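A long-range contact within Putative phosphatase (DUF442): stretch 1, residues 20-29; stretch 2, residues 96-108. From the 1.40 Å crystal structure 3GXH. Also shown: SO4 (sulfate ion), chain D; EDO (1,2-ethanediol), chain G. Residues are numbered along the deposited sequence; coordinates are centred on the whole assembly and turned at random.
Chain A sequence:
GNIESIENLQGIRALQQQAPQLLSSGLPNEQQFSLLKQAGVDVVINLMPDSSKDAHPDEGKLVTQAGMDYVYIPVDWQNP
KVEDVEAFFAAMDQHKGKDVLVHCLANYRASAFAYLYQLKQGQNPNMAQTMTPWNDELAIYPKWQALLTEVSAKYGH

Stretch 1, residues 20-29: PQLLSSGLPN
Stretch 2 (96-108) KGKDVLVHCLANY

Strands 22-25 and 100-103 lie side by side in parallel register, Leu22 with Val100 through Ser25 with His103, their axes 4.6 Å apart and inclined by 23°; the two stretches bury 847 Å² between them. At the exposed entry, Gly97 (phi/psi 83/-2, angles that favour glycine) offers its O to Gln21 NE2 at 2.8 Å, a weak, bent hydrogen bond reached by an m,t side chain. Asp99 (chi1 m) swings OD1 to 3.2 Å from Gln21 CA, and one water donates to both Asp99 OD1 (2.6 Å) and Pro20 O (2.7 Å). The extended backbone of Val100 (-120/139) starts the ladder of hydrogen bonds: Val100 N to Gln21 O, 3.0 Å, then Leu23 N to Val100 O, 2.9 Å. Its t side chain shares a face with Leu22 (t,p), whose CD1 lies 4.1 Å from Val100 CG1 and equally far from Val102 CG1. Leu101 (t,p) occupies the other face, packing CD1 3.7 Å from Leu23 CB and CD2 4.1 Å from Pro28 CG. Val102 (p) continues the ladder, with Val102 N to Leu23 O at 2.9 Å and Ser25 N to Val102 O at 3.1 Å. Val100, Leu101 and Val102 are buried, which suits their apolar side chains. His103 (chi1 83°, chi2 86°) presents a ring face to Pro28, whose CD sits 3.9 Å from the ring centroid, while His103 ND1 donates to Cys104 O (2.9 Å). Cys104 N donates to Ser25 O at 3.1 Å. Leu105 O accepts from Leu27 N (3.0 Å), and Leu105 CD1 meets Leu27 CB at 3.8 Å; an ideal CB on Gly26 would clash, 2.3 Å from Leu105 O, so glycine fits here. Buried Asn107 (69/25, chi1 t) points toward stretch 1, its ND2 donating to Ser24 OG (chi1 p) at 3.0 Å. The loop also cradles a sulfate: Leu105 N to O3, 2.8 Å, and Tyr108 N to O1, 2.9 Å.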

# COMPACT_ATOMS: atom_id res chain seq x y z
N PRO A 20 -5.02 6.33 -10.82
CA PRO A 20 -4.21 5.97 -11.98
C PRO A 20 -2.69 5.73 -11.70
O PRO A 20 -2.12 4.84 -12.37
CB PRO A 20 -4.47 7.13 -12.96
CG PRO A 20 -5.95 7.46 -12.65
CD PRO A 20 -6.00 7.38 -11.13
N GLN A 21 -2.11 6.42 -10.71
CA GLN A 21 -0.68 6.16 -10.29
C GLN A 21 -0.46 5.44 -8.92
O GLN A 21 0.65 5.48 -8.38
CB GLN A 21 0.15 7.45 -10.26
CG GLN A 21 0.16 8.28 -11.58
CD GLN A 21 1.08 9.57 -11.50
OE1 GLN A 21 0.85 10.49 -10.70
NE2 GLN A 21 2.15 9.55 -12.24
N LEU A 22 -1.52 4.94 -8.31
CA LEU A 22 -1.37 4.25 -7.02
C LEU A 22 -2.12 2.92 -7.06
O LEU A 22 -3.34 2.87 -7.19
CB LEU A 22 -1.95 5.08 -5.87
CG LEU A 22 -1.76 4.48 -4.50
CD1 LEU A 22 -0.31 4.27 -4.12
CD2 LEU A 22 -2.53 5.42 -3.49
N LEU A 23 -1.37 1.84 -6.88
CA LEU A 23 -1.86 0.51 -6.66
C LEU A 23 -1.70 0.16 -5.20
O LEU A 23 -0.75 0.58 -4.55
CB LEU A 23 -1.06 -0.48 -7.49
CG LEU A 23 -1.07 -0.31 -8.99
CD1 LEU A 23 -0.20 -1.35 -9.64
CD2 LEU A 23 -2.52 -0.39 -9.52
N SER A 24 -2.63 -0.63 -4.66
CA SER A 24 -2.46 -1.27 -3.34
C SER A 24 -2.62 -2.77 -3.55
O SER A 24 -3.34 -3.21 -4.42
CB SER A 24 -3.45 -0.72 -2.32
OG SER A 24 -4.81 -1.10 -2.66
N SER A 25 -1.93 -3.57 -2.76
CA SER A 25 -2.07 -5.01 -2.86
C SER A 25 -1.62 -5.75 -1.65
O SER A 25 -1.06 -5.19 -0.70
CB SER A 25 -1.31 -5.54 -4.08
OG SER A 25 0.10 -5.60 -3.92
N GLY A 26 -1.84 -7.05 -1.72
CA GLY A 26 -1.14 -7.99 -0.89
C GLY A 26 0.22 -8.34 -1.44
O GLY A 26 0.82 -7.61 -2.23
N LEU A 27 0.79 -9.48 -1.00
CA LEU A 27 2.22 -9.70 -1.22
C LEU A 27 2.51 -10.26 -2.59
O LEU A 27 2.12 -11.39 -2.87
CB LEU A 27 2.74 -10.68 -0.15
CG LEU A 27 4.24 -11.03 -0.20
CD1 LEU A 27 5.07 -9.79 -0.09
CD2 LEU A 27 4.54 -12.01 0.93
N PRO A 28 3.21 -9.53 -3.45
CA PRO A 28 3.63 -10.13 -4.73
C PRO A 28 4.64 -11.24 -4.53
O PRO A 28 5.48 -11.09 -3.65
CB PRO A 28 4.23 -8.94 -5.53
CG PRO A 28 3.66 -7.74 -4.80
CD PRO A 28 3.67 -8.15 -3.37
N ASN A 29 4.56 -12.34 -5.27
CA ASN A 29 5.66 -13.27 -5.32
C ASN A 29 6.75 -12.71 -6.22
O ASN A 29 6.63 -11.64 -6.81
CB ASN A 29 5.17 -14.66 -5.74
CG ASN A 29 4.64 -14.72 -7.12
OD1 ASN A 29 5.06 -14.01 -8.03
ND2 ASN A 29 3.67 -15.61 -7.30
N LYS A 96 6.96 11.92 -6.12
CA LYS A 96 5.92 12.63 -6.79
C LYS A 96 5.90 12.36 -8.29
O LYS A 96 6.93 12.46 -8.94
CB LYS A 96 6.21 14.12 -6.59
CG LYS A 96 5.11 14.98 -6.85
CD LYS A 96 5.55 16.42 -6.56
CE LYS A 96 4.41 17.33 -6.79
NZ LYS A 96 4.86 18.77 -6.69
N GLY A 97 4.73 12.02 -8.82
CA GLY A 97 4.59 11.76 -10.23
C GLY A 97 4.97 10.35 -10.70
O GLY A 97 4.88 10.04 -11.88
N LYS A 98 5.45 9.53 -9.76
CA LYS A 98 5.80 8.15 -10.08
C LYS A 98 4.60 7.21 -9.88
O LYS A 98 3.69 7.48 -9.08
CB LYS A 98 6.97 7.67 -9.22
CG LYS A 98 8.25 8.48 -9.35
CD LYS A 98 8.89 8.25 -10.69
CE LYS A 98 10.31 8.85 -10.78
NZ LYS A 98 10.76 8.92 -12.21
N ASP A 99 4.63 6.06 -10.56
CA ASP A 99 3.65 5.01 -10.33
C ASP A 99 4.10 4.13 -9.17
O ASP A 99 5.22 3.62 -9.19
CB ASP A 99 3.45 4.17 -11.57
CG ASP A 99 2.70 4.96 -12.64
OD1 ASP A 99 1.59 5.42 -12.36
OD2 ASP A 99 3.27 5.18 -13.69
N VAL A 100 3.27 4.03 -8.15
CA VAL A 100 3.61 3.42 -6.87
C VAL A 100 2.68 2.24 -6.58
O VAL A 100 1.46 2.31 -6.81
CB VAL A 100 3.45 4.44 -5.75
CG1 VAL A 100 3.76 3.83 -4.36
CG2 VAL A 100 4.32 5.71 -6.04
N LEU A 101 3.26 1.18 -6.06
CA LEU A 101 2.51 0.13 -5.36
C LEU A 101 2.78 0.23 -3.88
O LEU A 101 3.97 0.25 -3.50
CB LEU A 101 2.98 -1.26 -5.83
CG LEU A 101 2.43 -2.42 -5.00
CD1 LEU A 101 0.90 -2.54 -5.13
CD2 LEU A 101 3.06 -3.76 -5.36
N VAL A 102 1.74 0.30 -3.07
CA VAL A 102 1.90 0.12 -1.62
C VAL A 102 1.28 -1.23 -1.30
O VAL A 102 0.15 -1.51 -1.75
CB VAL A 102 1.34 1.27 -0.80
CG1 VAL A 102 -0.17 1.55 -1.09
CG2 VAL A 102 1.62 1.11 0.69
N HIS A 103 1.98 -2.07 -0.56
CA HIS A 103 1.47 -3.41 -0.27
C HIS A 103 1.80 -3.90 1.10
O HIS A 103 2.67 -3.38 1.79
CB HIS A 103 1.98 -4.41 -1.32
CG HIS A 103 3.36 -4.93 -1.03
ND1 HIS A 103 3.55 -6.03 -0.20
CD2 HIS A 103 4.58 -4.54 -1.45
CE1 HIS A 103 4.86 -6.26 -0.12
NE2 HIS A 103 5.51 -5.37 -0.84
N CYS A 104 1.14 -4.99 1.44
CA CYS A 104 1.45 -5.74 2.63
C CYS A 104 1.20 -7.22 2.29
O CYS A 104 1.61 -7.64 1.18
CB CYS A 104 0.66 -5.23 3.84
SG CYS A 104 -1.07 -4.92 3.41
N LEU A 105 0.60 -8.02 3.17
CA LEU A 105 0.35 -9.42 2.82
C LEU A 105 -0.99 -9.60 2.14
O LEU A 105 -1.08 -10.30 1.15
CB LEU A 105 0.41 -10.31 4.06
CG LEU A 105 0.15 -11.81 3.85
CD1 LEU A 105 1.06 -12.39 2.81
CD2 LEU A 105 0.22 -12.56 5.18
N ALA A 106 -2.02 -8.96 2.69
CA ALA A 106 -3.37 -9.09 2.19
C ALA A 106 -4.17 -7.80 1.95
O ALA A 106 -5.39 -7.81 1.84
CB ALA A 106 -4.17 -10.07 3.11
N ASN A 107 -3.43 -6.71 1.86
CA ASN A 107 -3.94 -5.40 1.54
C ASN A 107 -4.82 -4.77 2.62
O ASN A 107 -5.57 -3.86 2.30
CB ASN A 107 -4.64 -5.36 0.16
CG ASN A 107 -4.60 -3.95 -0.51
OD1 ASN A 107 -3.95 -3.03 -0.03
ND2 ASN A 107 -5.25 -3.83 -1.63
N TYR A 108 -4.67 -5.17 3.89
CA TYR A 108 -5.39 -4.45 4.96
C TYR A 108 -4.63 -3.17 5.29
O TYR A 108 -5.12 -2.05 5.10
CB TYR A 108 -5.54 -5.29 6.20
CG TYR A 108 -6.67 -6.28 6.14
CD1 TYR A 108 -6.62 -7.37 5.31
CD2 TYR A 108 -7.74 -6.16 6.98
CE1 TYR A 108 -7.64 -8.34 5.34
CE2 TYR A 108 -8.79 -7.11 7.00
CZ TYR A 108 -8.70 -8.20 6.17
OH TYR A 108 -9.71 -9.18 6.18
S SO4 D . -2.27 -7.31 6.01
O1 SO4 D . -3.23 -7.42 4.96
O2 SO4 D . -2.62 -8.16 7.15
O3 SO4 D . -0.96 -7.72 5.52
O4 SO4 D . -2.14 -5.89 6.39
C1 EDO G . 2.43 -14.30 -1.33
O1 EDO G . 3.05 -14.00 -2.40
C2 EDO G . 0.91 -14.27 -1.58
O2 EDO G . 0.27 -14.66 -0.38
O HOH W 1 -0.32 5.72 -14.16